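Local coordinates for protein probable transcriptional regulator (Pseudomonas aeruginosa, PDB 2FBI) that probably binds DNA as a dimer and regulates transcription, as a member of the MarR family of winged helix-turn-helix proteins, at residues 37-40 and 41-45; 49-52 and 53-57; 133-136 and 137-140. All coordinates share one frame; numbering follows the deposited sequence.

How the contacts relate
Contacts 1 and 2 belong to the same winged-helix region and touch each other. Helix 36-48 of contact 1 leads through a short turn into strand 51-52 of contact 2. Their centres are 11 Å apart. I44 CG2 packs on M51 SD at 3.8 Å, and L45 CD2 reaches L56 CD1 at 3.9 Å. Contact 3 stands apart, near the C-terminal end of helix 124-138. Its centre is 21 Å from that of contact 1 and 21 Å from that of contact 2. The nearest atoms of contacts 1 and 3 are about 9 Å apart. Contacts 1 and 3 both meet the second subunit, whereas no other chain of the assembly touches contact 2.

Contact 1: 37-40 and 41-45; sequences QQWR and VIRIL
R43 N donates to W39 O at 2.7 Å, one of four successive i to i+4 bonds along these two turns of helix. I42 N reaches Q38 O at 2.9 Å with an N-H...O angle of 169°. I44 N donates to R40 O at 3.0 Å, less straight, and V41 N to Q37 O is longer at 3.3 Å. The polar ends of R40 and R43 are held from outside these two segments. R40 gives NE to A60 O and NH1 to C61 O. R43 NH1 bonds to R7 O of the second subunit.

The main side-chain contact is between W39 and R43. R43 CG lies over one face of the indole, 3.7 Å from the centroid of the five-membered ring, which makes a CH-pi contact. W39 CG is anti to the backbone N (chi1 -178°), and this carries the indole toward the C-terminal end of the helix, where R43 CG meets its face. R43 bends at chi2 and chi3, and its guanidinium plane is turned 36° from the ring. On the six-membered side of the indole, W39 CZ3 meets I42 CG2 at 3.8 Å. The two side chains cross at about a right angle.

The contact lies near the centre of the chain, in the winged-helix fold. W39 and I42 face helix 98-122, Q38 and V41 pack on helix 64-76, and L45 rests on strand 91-96.

Contact 2: 49-52 and 53-57; sequences GEME and SYQLA
E52 folds its side chain back over the first turn of helix 53-59 and caps it. Its carboxylate accepts hydrogen bonds from two backbone N-H groups, one on each oxygen. Q55 N donates to E52 OE1 at 2.9 Å, on the syn side but 34° out of the carboxylate plane. Y54 N donates to E52 OE2 at 3.0 Å and comes from above that plane, with a nearly straight N-H...O angle of 168°. The backbone takes part as well: L56 N donates to E52 O at 2.9 Å. With chi1 at -178°, E52 sends CG away from its backbone N, and a bend at chi2 turns the carboxylate toward the N-H groups of Y54 and Q55. The helix end would probably stabilise the negative charge.

A water donates to E52 OE2 at 2.5 Å and is also hydrogen-bonded to S53 OG. The same water lies at the edge of the Y54 ring, in its plane. E52 OE2 itself is near that edge, 3.6 Å from Y54 CD1.

E52 is thus the N-cap of helix 53-59. This helix and helix 64-76 form the helix-turn-helix of the MarR fold, in which the second helix is usually the one that reads DNA.

M51, one residue earlier, also points toward the helix. Its SD lies 3.6 Å from L56 CA, and its CG lies 3.7 Å from L56 CB. The chain of Q55 runs extended past M51, with Q55 CG 4.0 Å from M51 SD.

Further out, strand 91-96 pairs with this stretch through backbone hydrogen bonds: M51 with V94, and S53, the first helix residue, with V92. L56 packs on M67 and L71 of helix 64-76.

Contact 3: 133-136 and 137-140; sequences LLNE and LKKI
Two i to i+4 bonds of helix 124-138 join L137 N to L133 O (2.8 Å) and K138 N to L134 O (3.1 Å). This is the C-terminal part of a helix that meets the second subunit, in keeping with the helical dimer interface of MarR proteins. The next backbone step is different. K139 N turns to E136 O, three residues back, at 3.0 Å. The N-H...O angle falls to 135°, and the donor sits above the carbonyl plane. I140 N donates to L137 O, also three residues back.

L133, L134, L137 and I140 are buried. L134 packs on L14 of helix 10-22 and on A17 of the second subunit. L137 packs on L10 of its own chain and on L130 of the second subunit. I140 packs on F24 of the second subunit. E136 OE1 makes a salt bridge with K126 of the second subunit.

N135 and K138 lie side by side and point the same way. N135 OD1 and K138 NZ stay 4.1 Å apart, and K138 NZ bonds instead to Q16 OE1 of the second subunit. K138 CG is beside its own backbone N (chi1 -53°), which sets it against the carbonyl of the preceding turn, 3.1 Å from L134 O. K139 does the same one residue on, with CG 3.3 Å from N135 O.

Contact 1: 37-40 and 41-45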
ATOM      1  N   GLN A  37       8.009   4.670  -5.945  0.50 30.12           N
ATOM      2  CA  GLN A  37       6.899   5.045  -6.786  0.50 28.70           C
ATOM      3  C   GLN A  37       7.424   5.152  -8.215  0.50 28.61           C
ATOM      4  O   GLN A  37       6.764   4.712  -9.172  0.50 28.36           O
ATOM      5  CB  GLN A  37       6.315   6.375  -6.288  0.50 28.92           C
ATOM      6  CG  GLN A  37       5.695   6.328  -4.827  0.50 29.52           C
ATOM      7  CD  GLN A  37       6.672   6.484  -3.612  0.50 29.16           C
ATOM      8  OE1 GLN A  37       7.795   7.016  -3.688  0.50 27.95           O
ATOM      9  NE2 GLN A  37       6.194   6.036  -2.471  0.50 31.42           N
ATOM     10  N   GLN A  38       8.613   5.738  -8.359  1.00 27.31           N
ATOM     11  CA  GLN A  38       9.368   5.669  -9.593  1.00 27.54           C
ATOM     12  C   GLN A  38       9.633   4.235 -10.057  1.00 25.64           C
ATOM     13  O   GLN A  38       9.466   3.950 -11.209  1.00 25.62           O
ATOM     14  CB  GLN A  38      10.729   6.377  -9.431  1.00 27.56           C
ATOM     15  CG  GLN A  38      10.617   7.910  -9.459  1.00 29.53           C
ATOM     16  CD  GLN A  38      11.916   8.555  -9.010  1.00 36.67           C
ATOM     17  OE1 GLN A  38      12.731   7.914  -8.349  1.00 39.80           O
ATOM     18  NE2 GLN A  38      12.137   9.800  -9.402  1.00 37.97           N
ATOM     19  N   TRP A  39      10.103   3.382  -9.141  1.00 26.15           N
ATOM     20  CA  TRP A  39      10.502   2.017  -9.430  1.00 25.81           C
ATOM     21  C   TRP A  39       9.240   1.188  -9.879  1.00 26.00           C
ATOM     22  O   TRP A  39       9.342   0.375 -10.792  1.00 23.30           O
ATOM     23  CB  TRP A  39      11.168   1.367  -8.209  1.00 26.71           C
ATOM     24  CG  TRP A  39      11.656  -0.075  -8.515  1.00 28.99           C
ATOM     25  CD1 TRP A  39      11.237  -1.248  -7.929  1.00 29.89           C
ATOM     26  CD2 TRP A  39      12.578  -0.455  -9.562  1.00 29.24           C
ATOM     27  NE1 TRP A  39      11.883  -2.330  -8.536  1.00 30.49           N
ATOM     28  CE2 TRP A  39      12.699  -1.866  -9.534  1.00 30.33           C
ATOM     29  CE3 TRP A  39      13.315   0.275 -10.514  1.00 30.42           C
ATOM     30  CZ2 TRP A  39      13.562  -2.571 -10.404  1.00 30.42           C
ATOM     31  CZ3 TRP A  39      14.147  -0.418 -11.406  1.00 32.28           C
ATOM     32  CH2 TRP A  39      14.248  -1.837 -11.353  1.00 31.77           C
ATOM     33  N   ARG A  40       8.074   1.402  -9.216  1.00 26.10           N
ATOM     34  CA  ARG A  40       6.794   0.778  -9.670  1.00 26.21           C
ATOM     35  C   ARG A  40       6.445   1.097 -11.084  1.00 25.05           C
ATOM     36  O   ARG A  40       6.006   0.235 -11.839  1.00 27.17           O
ATOM     37  CB  ARG A  40       5.571   1.122  -8.778  1.00 25.80           C
ATOM     38  CG  ARG A  40       5.772   0.597  -7.374  1.00 24.51           C
ATOM     39  CD  ARG A  40       4.502   0.385  -6.517  1.00 28.02           C
ATOM     40  NE  ARG A  40       3.745   1.604  -6.285  1.00 30.31           N
ATOM     41  CZ  ARG A  40       3.969   2.498  -5.325  1.00 36.71           C
ATOM     42  NH1 ARG A  40       3.143   3.540  -5.240  1.00 36.75           N
ATOM     43  NH2 ARG A  40       5.011   2.398  -4.473  1.00 32.84           N
ATOM     44  N   VAL A  41       6.537   2.362 -11.411  1.00 24.11           N
ATOM     45  CA  VAL A  41       6.326   2.829 -12.736  1.00 24.22           C
ATOM     46  C   VAL A  41       7.327   2.183 -13.737  1.00 24.28           C
ATOM     47  O   VAL A  41       6.948   1.600 -14.769  1.00 24.38           O
ATOM     48  CB  VAL A  41       6.403   4.381 -12.746  1.00 23.96           C
ATOM     49  CG1 VAL A  41       6.424   4.882 -14.133  1.00 21.84           C
ATOM     50  CG2 VAL A  41       5.153   4.971 -12.058  1.00 26.16           C
ATOM     51  N   ILE A  42       8.604   2.239 -13.406  1.00 22.87           N
ATOM     52  CA  ILE A  42       9.623   1.593 -14.251  1.00 23.89           C
ATOM     53  C   ILE A  42       9.321   0.096 -14.429  1.00 23.72           C
ATOM     54  O   ILE A  42       9.326  -0.410 -15.550  1.00 22.43           O
ATOM     55  CB  ILE A  42      11.048   1.802 -13.624  1.00 23.81           C
ATOM     56  CG1 ILE A  42      11.437   3.270 -13.735  1.00 21.74           C
ATOM     57  CG2 ILE A  42      12.071   0.887 -14.332  1.00 22.19           C
ATOM     58  CD1 ILE A  42      12.627   3.699 -12.870  1.00 24.35           C
ATOM     59  N   ARG A  43       9.020  -0.586 -13.324  1.00 23.70           N
ATOM     60  CA  ARG A  43       8.680  -2.008 -13.368  1.00 26.24           C
ATOM     61  C   ARG A  43       7.506  -2.324 -14.302  1.00 25.46           C
ATOM     62  O   ARG A  43       7.542  -3.314 -15.032  1.00 24.00           O
ATOM     63  CB  ARG A  43       8.305  -2.529 -11.981  1.00 26.29           C
ATOM     64  CG  ARG A  43       9.475  -2.757 -11.027  1.00 28.60           C
ATOM     65  CD  ARG A  43      10.127  -4.035 -11.405  1.00 27.01           C
ATOM     66  NE  ARG A  43       9.888  -5.095 -10.445  1.00 27.20           N
ATOM     67  CZ  ARG A  43       9.839  -6.392 -10.751  1.00 32.00           C
ATOM     68  NH1 ARG A  43       9.673  -7.259  -9.793  1.00 26.95           N
ATOM     69  NH2 ARG A  43       9.916  -6.818 -12.012  1.00 31.34           N
ATOM     70  N   ILE A  44       6.440  -1.520 -14.237  1.00 25.04           N
ATOM     71  CA  ILE A  44       5.244  -1.775 -15.111  1.00 23.93           C
ATOM     72  C   ILE A  44       5.538  -1.463 -16.551  1.00 22.33           C
ATOM     73  O   ILE A  44       5.150  -2.163 -17.453  1.00 21.45           O
ATOM     74  CB  ILE A  44       4.007  -0.933 -14.629  1.00 25.18           C
ATOM     75  CG1 ILE A  44       3.465  -1.548 -13.336  1.00 28.96           C
ATOM     76  CG2 ILE A  44       2.888  -0.895 -15.715  1.00 24.33           C
ATOM     77  CD1 ILE A  44       3.038  -0.516 -12.384  1.00 34.35           C
ATOM     78  N   LEU A  45       6.203  -0.363 -16.787  1.00 21.51           N
ATOM     79  CA  LEU A  45       6.542  -0.009 -18.150  1.00 21.01           C
ATOM     80  C   LEU A  45       7.569  -1.019 -18.791  1.00 21.29           C
ATOM     81  O   LEU A  45       7.524  -1.320 -19.989  1.00 20.58           O
ATOM     82  CB  LEU A  45       7.085   1.415 -18.132  1.00 21.18           C
ATOM     83  CG  LEU A  45       6.107   2.589 -17.909  1.00 22.05           C
ATOM     84  CD1 LEU A  45       6.872   3.922 -17.903  1.00 17.22           C
ATOM     85  CD2 LEU A  45       4.958   2.605 -19.022  1.00 19.40           C
TER

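Contact 2: 49-52 and 53-57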
ATOM      1  N   GLY A  49       5.347  -2.750 -21.347  1.00 26.77           N
ATOM      2  CA  GLY A  49       5.610  -1.861 -22.512  1.00 26.83           C
ATOM      3  C   GLY A  49       4.928  -0.493 -22.430  1.00 26.38           C
ATOM      4  O   GLY A  49       4.477  -0.122 -21.350  1.00 27.35           O
ATOM      5  N   GLU A  50       4.789   0.212 -23.558  1.00 25.46           N
ATOM      6  CA  GLU A  50       4.164   1.550 -23.573  1.00 27.90           C
ATOM      7  C   GLU A  50       2.714   1.496 -22.988  1.00 28.28           C
ATOM      8  O   GLU A  50       2.024   0.516 -23.139  1.00 27.41           O
ATOM      9  CB  GLU A  50       4.157   2.155 -24.968  1.00 26.43           C
ATOM     10  CG  GLU A  50       3.269   1.384 -25.896  1.00 29.79           C
ATOM     11  CD  GLU A  50       3.635   1.556 -27.353  1.00 34.54           C
ATOM     12  OE1 GLU A  50       4.774   1.989 -27.695  1.00 34.91           O
ATOM     13  OE2 GLU A  50       2.747   1.274 -28.161  1.00 39.31           O
ATOM     14  N   MET A  51       2.301   2.535 -22.265  1.00 29.88           N
ATOM     15  CA  MET A  51       1.036   2.428 -21.514  1.00 30.04           C
ATOM     16  C   MET A  51       0.403   3.806 -21.473  1.00 29.30           C
ATOM     17  O   MET A  51       1.071   4.809 -21.292  1.00 27.13           O
ATOM     18  CB  MET A  51       1.314   1.845 -20.097  1.00 29.02           C
ATOM     19  CG  MET A  51       0.107   1.737 -19.167  1.00 32.80           C
ATOM     20  SD  MET A  51       0.108   0.415 -17.945  1.00 33.78           S
ATOM     21  CE  MET A  51       0.678  -1.010 -18.885  1.00 30.16           C
ATOM     22  N   GLU A  52      -0.914   3.848 -21.638  1.00 29.95           N
ATOM     23  CA  GLU A  52      -1.653   5.097 -21.454  1.00 28.17           C
ATOM     24  C   GLU A  52      -1.548   5.527 -19.968  1.00 27.65           C
ATOM     25  O   GLU A  52      -1.554   4.696 -19.046  1.00 26.80           O
ATOM     26  CB  GLU A  52      -3.096   4.888 -21.999  1.00 29.02           C
ATOM     27  CG  GLU A  52      -4.006   6.094 -21.934  1.00 27.66           C
ATOM     28  CD  GLU A  52      -4.519   6.359 -20.520  1.00 28.53           C
ATOM     29  OE1 GLU A  52      -4.797   5.382 -19.812  1.00 28.58           O
ATOM     30  OE2 GLU A  52      -4.678   7.539 -20.141  1.00 32.07           O
ATOM     31  N   SER A  53      -1.430   6.829 -19.737  1.00 28.04           N
ATOM     32  CA  SER A  53      -0.990   7.344 -18.457  1.00 29.08           C
ATOM     33  C   SER A  53      -1.940   7.150 -17.286  1.00 29.07           C
ATOM     34  O   SER A  53      -1.457   6.977 -16.171  1.00 29.56           O
ATOM     35  CB  SER A  53      -0.577   8.799 -18.570  1.00 29.18           C
ATOM     36  OG  SER A  53      -1.718   9.571 -18.880  1.00 34.88           O
ATOM     37  N   TYR A  54      -3.259   7.132 -17.508  1.00 29.04           N
ATOM     38  CA  TYR A  54      -4.210   6.829 -16.391  1.00 29.70           C
ATOM     39  C   TYR A  54      -4.198   5.356 -16.057  1.00 28.85           C
ATOM     40  O   TYR A  54      -4.280   4.914 -14.863  1.00 27.50           O
ATOM     41  CB  TYR A  54      -5.657   7.332 -16.697  1.00 30.51           C
ATOM     42  CG  TYR A  54      -5.841   8.849 -16.479  1.00 33.40           C
ATOM     43  CD1 TYR A  54      -5.314   9.764 -17.362  1.00 36.44           C
ATOM     44  CD2 TYR A  54      -6.532   9.351 -15.370  1.00 37.28           C
ATOM     45  CE1 TYR A  54      -5.442  11.127 -17.170  1.00 37.23           C
ATOM     46  CE2 TYR A  54      -6.684  10.749 -15.169  1.00 37.93           C
ATOM     47  CZ  TYR A  54      -6.160  11.617 -16.081  1.00 37.85           C
ATOM     48  OH  TYR A  54      -6.264  12.995 -15.906  1.00 39.51           O
ATOM     49  N   GLN A  55      -4.120   4.559 -17.113  1.00 27.94           N
ATOM     50  CA  GLN A  55      -3.941   3.111 -16.942  1.00 28.93           C
ATOM     51  C   GLN A  55      -2.646   2.763 -16.127  1.00 29.27           C
ATOM     52  O   GLN A  55      -2.650   1.836 -15.293  1.00 29.14           O
ATOM     53  CB  GLN A  55      -3.877   2.498 -18.326  1.00 29.99           C
ATOM     54  CG  GLN A  55      -3.774   1.034 -18.411  1.00 35.61           C
ATOM     55  CD  GLN A  55      -4.193   0.521 -19.790  1.00 42.13           C
ATOM     56  OE1 GLN A  55      -4.904   1.196 -20.546  1.00 47.74           O
ATOM     57  NE2 GLN A  55      -3.777  -0.690 -20.106  1.00 48.41           N
ATOM     58  N   LEU A  56      -1.556   3.483 -16.405  1.00 28.08           N
ATOM     59  CA  LEU A  56      -0.269   3.292 -15.736  1.00 27.41           C
ATOM     60  C   LEU A  56      -0.414   3.621 -14.237  1.00 29.38           C
ATOM     61  O   LEU A  56      -0.015   2.811 -13.363  1.00 30.37           O
ATOM     62  CB  LEU A  56       0.792   4.197 -16.425  1.00 27.33           C
ATOM     63  CG  LEU A  56       2.222   4.295 -15.834  1.00 27.76           C
ATOM     64  CD1 LEU A  56       2.824   2.874 -15.720  1.00 24.43           C
ATOM     65  CD2 LEU A  56       3.121   5.198 -16.638  1.00 25.74           C
ATOM     66  N   ALA A  57      -1.001   4.784 -13.921  1.00 29.31           N
ATOM     67  CA  ALA A  57      -1.333   5.127 -12.525  1.00 31.67           C
ATOM     68  C   ALA A  57      -2.159   4.064 -11.811  1.00 33.31           C
ATOM     69  O   ALA A  57      -1.893   3.774 -10.638  1.00 34.33           O
ATOM     70  CB  ALA A  57      -2.010   6.525 -12.416  1.00 30.11           C
TER
HETATM   71  O   HOH W   1      -3.696   9.650 -20.967  1.00 26.61           O

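Contact 3: 133-136 and 137-140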
ATOM      1  N   LEU A 133      -1.894 -16.860  -4.230  1.00 43.70           N
ATOM      2  CA  LEU A 133      -3.085 -16.362  -3.531  1.00 43.06           C
ATOM      3  C   LEU A 133      -3.363 -14.870  -3.779  1.00 42.37           C
ATOM      4  O   LEU A 133      -4.521 -14.445  -3.929  1.00 42.85           O
ATOM      5  CB  LEU A 133      -2.997 -16.674  -2.041  1.00 43.78           C
ATOM      6  CG  LEU A 133      -3.385 -18.083  -1.568  1.00 45.10           C
ATOM      7  CD1 LEU A 133      -2.862 -18.311  -0.149  1.00 46.54           C
ATOM      8  CD2 LEU A 133      -4.898 -18.262  -1.573  1.00 44.33           C
ATOM      9  N   LEU A 134      -2.312 -14.069  -3.839  1.00 40.67           N
ATOM     10  CA  LEU A 134      -2.485 -12.659  -4.096  1.00 40.11           C
ATOM     11  C   LEU A 134      -2.969 -12.428  -5.542  1.00 40.64           C
ATOM     12  O   LEU A 134      -3.764 -11.553  -5.795  1.00 38.47           O
ATOM     13  CB  LEU A 134      -1.169 -11.914  -3.877  1.00 39.95           C
ATOM     14  CG  LEU A 134      -0.632 -11.707  -2.443  1.00 37.57           C
ATOM     15  CD1 LEU A 134       0.773 -11.219  -2.559  1.00 32.09           C
ATOM     16  CD2 LEU A 134      -1.517 -10.736  -1.665  1.00 32.48           C
ATOM     17  N   ASN A 135      -2.440 -13.205  -6.472  1.00 42.04           N
ATOM     18  CA  ASN A 135      -2.898 -13.159  -7.859  1.00 44.68           C
ATOM     19  C   ASN A 135      -4.398 -13.490  -7.963  1.00 44.32           C
ATOM     20  O   ASN A 135      -5.131 -12.820  -8.679  1.00 44.53           O
ATOM     21  CB  ASN A 135      -1.974 -13.991  -8.756  1.00 44.94           C
ATOM     22  CG  ASN A 135      -0.705 -13.211  -9.156  1.00 48.85           C
ATOM     23  OD1 ASN A 135      -0.731 -11.958  -9.275  1.00 50.86           O
ATOM     24  ND2 ASN A 135       0.410 -13.943  -9.388  1.00 52.58           N
ATOM     25  N   GLU A 136      -4.846 -14.425  -7.129  1.00 44.53           N
ATOM     26  CA  GLU A 136      -6.256 -14.798  -7.002  1.00 45.00           C
ATOM     27  C   GLU A 136      -7.104 -13.696  -6.375  1.00 44.26           C
ATOM     28  O   GLU A 136      -8.248 -13.450  -6.824  1.00 43.88           O
ATOM     29  CB  GLU A 136      -6.370 -16.056  -6.140  1.00 46.01           C
ATOM     30  CG  GLU A 136      -7.106 -17.222  -6.748  1.00 51.77           C
ATOM     31  CD  GLU A 136      -6.375 -18.543  -6.478  1.00 59.22           C
ATOM     32  OE1 GLU A 136      -6.401 -19.034  -5.316  1.00 61.69           O
ATOM     33  OE2 GLU A 136      -5.773 -19.090  -7.437  1.00 61.82           O
ATOM     34  N   LEU A 137      -6.589 -13.066  -5.312  1.00 41.42           N
ATOM     35  CA  LEU A 137      -7.308 -11.961  -4.666  1.00 40.17           C
ATOM     36  C   LEU A 137      -7.571 -10.786  -5.615  1.00 38.78           C
ATOM     37  O   LEU A 137      -8.567 -10.106  -5.486  1.00 38.21           O
ATOM     38  CB  LEU A 137      -6.584 -11.455  -3.390  1.00 39.47           C
ATOM     39  CG  LEU A 137      -7.310 -10.432  -2.505  1.00 39.97           C
ATOM     40  CD1 LEU A 137      -8.665 -10.973  -2.012  1.00 40.91           C
ATOM     41  CD2 LEU A 137      -6.446 -10.100  -1.300  1.00 38.17           C
ATOM     42  N   LYS A 138      -6.638 -10.510  -6.500  1.00 39.13           N
ATOM     43  CA  LYS A 138      -6.805  -9.428  -7.445  1.00 40.93           C
ATOM     44  C   LYS A 138      -7.998  -9.705  -8.368  1.00 42.09           C
ATOM     45  O   LYS A 138      -8.660  -8.782  -8.803  1.00 42.54           O
ATOM     46  CB  LYS A 138      -5.550  -9.224  -8.280  1.00 41.03           C
ATOM     47  CG  LYS A 138      -4.274  -9.038  -7.463  1.00 40.26           C
ATOM     48  CD  LYS A 138      -3.254  -8.299  -8.219  1.00 39.58           C
ATOM     49  CE  LYS A 138      -3.374  -8.462  -9.726  1.00 38.69           C
ATOM     50  NZ  LYS A 138      -2.068  -8.207 -10.381  1.00 36.68           N
ATOM     51  N   LYS A 139      -8.286 -10.980  -8.598  1.00 43.78           N
ATOM     52  CA  LYS A 139      -9.343 -11.400  -9.518  1.00 45.94           C
ATOM     53  C   LYS A 139     -10.739 -11.241  -8.906  1.00 47.28           C
ATOM     54  O   LYS A 139     -11.756 -11.385  -9.610  1.00 49.47           O
ATOM     55  CB  LYS A 139      -9.074 -12.819 -10.022  1.00 46.04           C
ATOM     56  CG  LYS A 139      -7.712 -12.968 -10.682  1.00 47.08           C
ATOM     57  CD  LYS A 139      -7.770 -13.732 -11.981  1.00 51.39           C
ATOM     58  CE  LYS A 139      -6.563 -14.675 -12.189  1.00 54.24           C
ATOM     59  NZ  LYS A 139      -6.809 -16.069 -11.630  1.00 54.60           N
ATOM     60  N   ILE A 140     -10.808 -10.904  -7.617  1.00 47.08           N
ATOM     61  CA  ILE A 140     -12.102 -10.634  -6.995  1.00 47.12           C
ATOM     62  C   ILE A 140     -12.590  -9.233  -7.249  1.00 46.95           C
ATOM     63  O   ILE A 140     -13.734  -8.929  -6.928  1.00 47.06           O
ATOM     64  CB  ILE A 140     -12.217 -11.014  -5.453  1.00 47.02           C
ATOM     65  CG1 ILE A 140     -11.576  -9.965  -4.537  1.00 47.58           C
ATOM     66  CG2 ILE A 140     -11.729 -12.451  -5.190  1.00 46.95           C
ATOM     67  CD1 ILE A 140     -12.048 -10.092  -3.066  1.00 47.04           C
TER